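Increased sodium tolerance protein 1 (Saccharomyces cerevisiae, PDB 3GGY) regulates recruitment of the ATPase VPS4 to the ESCRT-III complex during a late step of cargo sorting into multivesicular bodies. Local coordinates at residues L79-R83 against D102-N106. Numbering follows the deposited sequence.
Sequences LLLAR and DDGIN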
ATOM      1  N   LEU A  79      11.332  -9.680   0.084  1.00 19.80           N
ATOM      2  CA  LEU A  79      12.601  -9.509  -0.617  1.00 18.92           C
ATOM      3  C   LEU A  79      13.709  -9.220   0.387  1.00 20.43           C
ATOM      4  O   LEU A  79      14.749  -9.888   0.394  1.00 20.79           O
ATOM      5  CB  LEU A  79      12.491  -8.363  -1.626  1.00 19.40           C
ATOM      6  CG  LEU A  79      13.739  -8.000  -2.438  1.00 19.24           C
ATOM      7  CD1 LEU A  79      13.328  -7.183  -3.647  1.00 20.97           C
ATOM      8  CD2 LEU A  79      14.731  -7.228  -1.581  1.00 21.44           C
ATOM      9  N   LEU A  80      13.484  -8.224   1.239  1.00 18.77           N
ATOM     10  CA  LEU A  80      14.461  -7.847   2.251  1.00 19.47           C
ATOM     11  C   LEU A  80      14.718  -8.982   3.237  1.00 20.17           C
ATOM     12  O   LEU A  80      15.841  -9.158   3.711  1.00 19.69           O
ATOM     13  CB  LEU A  80      13.977  -6.613   3.016  1.00 19.60           C
ATOM     14  CG  LEU A  80      13.869  -5.323   2.203  1.00 19.57           C
ATOM     15  CD1 LEU A  80      13.313  -4.207   3.081  1.00 18.21           C
ATOM     16  CD2 LEU A  80      15.245  -4.947   1.667  1.00 19.48           C
ATOM     17  N   LEU A  81      13.677  -9.744   3.550  1.00 19.37           N
ATOM     18  CA  LEU A  81      13.812 -10.846   4.495  1.00 20.62           C
ATOM     19  C   LEU A  81      14.777 -11.899   3.977  1.00 22.29           C
ATOM     20  O   LEU A  81      15.563 -12.461   4.742  1.00 23.05           O
ATOM     21  CB  LEU A  81      12.454 -11.496   4.760  1.00 21.18           C
ATOM     22  CG  LEU A  81      12.477 -12.672   5.746  1.00 22.07           C
ATOM     23  CD1 LEU A  81      13.008 -12.200   7.094  1.00 21.87           C
ATOM     24  CD2 LEU A  81      11.073 -13.247   5.898  1.00 21.50           C
ATOM     25  N   ALA A  82      14.717 -12.159   2.677  1.00 23.57           N
ATOM     26  CA  ALA A  82      15.583 -13.156   2.057  1.00 27.58           C
ATOM     27  C   ALA A  82      17.021 -12.673   1.882  1.00 29.16           C
ATOM     28  O   ALA A  82      17.932 -13.481   1.690  1.00 29.96           O
ATOM     29  CB  ALA A  82      15.010 -13.570   0.710  1.00 27.10           C
ATOM     30  N   ARG A  83      17.223 -11.361   1.957  1.00 29.07           N
ATOM     31  CA  ARG A  83      18.550 -10.776   1.789  1.00 30.73           C
ATOM     32  C   ARG A  83      19.040 -10.072   3.054  1.00 30.68           C
ATOM     33  O   ARG A  83      19.915  -9.206   2.989  1.00 30.00           O
ATOM     34  CB  ARG A  83      18.530  -9.776   0.627  1.00 32.66           C
ATOM     35  CG  ARG A  83      17.988 -10.343  -0.681  1.00 35.70           C
ATOM     36  CD  ARG A  83      17.918  -9.274  -1.763  1.00 40.01           C
ATOM     37  NE  ARG A  83      17.378  -9.776  -3.028  1.00 42.72           N
ATOM     38  CZ  ARG A  83      18.069 -10.478  -3.922  1.00 43.87           C
ATOM     39  NH1 ARG A  83      19.345 -10.776  -3.707  1.00 43.46           N
ATOM     40  NH2 ARG A  83      17.482 -10.882  -5.043  1.00 46.12           N
ATOM     41  N   ASP A 102      20.534  -3.438  -7.830  1.00 38.02           N
ATOM     42  CA  ASP A 102      20.268  -4.623  -8.606  1.00 38.34           C
ATOM     43  C   ASP A 102      19.428  -5.645  -7.847  1.00 36.09           C
ATOM     44  O   ASP A 102      18.419  -6.114  -8.358  1.00 37.40           O
ATOM     45  CB  ASP A 102      21.579  -5.259  -9.053  1.00 42.24           C
ATOM     46  CG  ASP A 102      21.365  -6.375 -10.034  1.00 46.35           C
ATOM     47  OD1 ASP A 102      20.225  -6.874 -10.122  1.00 48.98           O
ATOM     48  OD2 ASP A 102      22.334  -6.763 -10.717  1.00 49.36           O
ATOM     49  N   ASP A 103      19.848  -5.995  -6.635  1.00 32.85           N
ATOM     50  CA  ASP A 103      19.119  -6.964  -5.823  1.00 29.22           C
ATOM     51  C   ASP A 103      17.777  -6.409  -5.329  1.00 27.56           C
ATOM     52  O   ASP A 103      17.071  -7.062  -4.560  1.00 24.54           O
ATOM     53  CB  ASP A 103      19.971  -7.400  -4.626  1.00 30.31           C
ATOM     54  CG  ASP A 103      20.601  -6.229  -3.898  1.00 31.68           C
ATOM     55  OD1 ASP A 103      19.909  -5.210  -3.686  1.00 30.62           O
ATOM     56  OD2 ASP A 103      21.789  -6.327  -3.526  1.00 31.82           O
ATOM     57  N   GLY A 104      17.444  -5.198  -5.768  1.00 25.27           N
ATOM     58  CA  GLY A 104      16.183  -4.573  -5.393  1.00 22.98           C
ATOM     59  C   GLY A 104      16.058  -4.073  -3.966  1.00 20.29           C
ATOM     60  O   GLY A 104      14.983  -3.620  -3.555  1.00 19.42           O
ATOM     61  N   ILE A 105      17.142  -4.139  -3.204  1.00 17.70           N
ATOM     62  CA  ILE A 105      17.112  -3.699  -1.816  1.00 17.00           C
ATOM     63  C   ILE A 105      16.880  -2.196  -1.680  1.00 16.88           C
ATOM     64  O   ILE A 105      16.048  -1.764  -0.881  1.00 15.57           O
ATOM     65  CB  ILE A 105      18.413  -4.100  -1.086  1.00 18.04           C
ATOM     66  CG1 ILE A 105      18.497  -5.628  -1.014  1.00 19.54           C
ATOM     67  CG2 ILE A 105      18.451  -3.492   0.313  1.00 18.82           C
ATOM     68  CD1 ILE A 105      19.775  -6.161  -0.390  1.00 21.51           C
ATOM     69  N   ASN A 106      17.601  -1.401  -2.463  1.00 15.88           N
ATOM     70  CA  ASN A 106      17.450   0.057  -2.401  1.00 13.76           C
ATOM     71  C   ASN A 106      15.979   0.457  -2.496  1.00 13.97           C
ATOM     72  O   ASN A 106      15.452   1.183  -1.647  1.00 13.40           O
ATOM     73  CB  ASN A 106      18.227   0.717  -3.543  1.00 13.50           C
ATOM     74  CG  ASN A 106      18.225   2.233  -3.451  1.00 12.10           C
ATOM     75  OD1 ASN A 106      18.593   2.800  -2.425  1.00 14.63           O
ATOM     76  ND2 ASN A 106      17.822   2.893  -4.529  1.00 14.06           N
TER
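Ile105, in the first turn of helix 105-115, has the most surface covered here, lying against Leu79 and Leu80 at the end of helix 50-82 and Arg83 just beyond it. Its CG1 is 3.8 Å from Arg83 CD and 4.1 Å from Leu79 CD2, while its CG2 meets Leu80 CD2 at 3.8 Å. Arg83 follows the last helical turn and stretches its side chain along the loop that leads into helix 105-115. The carbonyl oxygen of Asp103 sits over one face of the guanidinium, 3.1 Å from Arg83 NE, but the angle is too poor for a hydrogen bond. The carboxylate of Asp103 bonds locally: OD1 accepts from Ile105 N at 3.0 Å, closing an Asx turn around Gly104, and OD2 is hydrogen-bonded to His100. Gly104, with positive phi, is at the N-cap position, where a CB would come tightly against Leu79 CD1. In this N-terminal, ESCRT-III-like helical domain, the contact joins the C-terminal end of helix 50-82 to the start of helix 105-115; Leu80 continues onto Ala108, Ile109 and Leu112 of that helix and touches Leu16 of helix 8-46, while Ile105 also packs on Leu96 of helix 93-99.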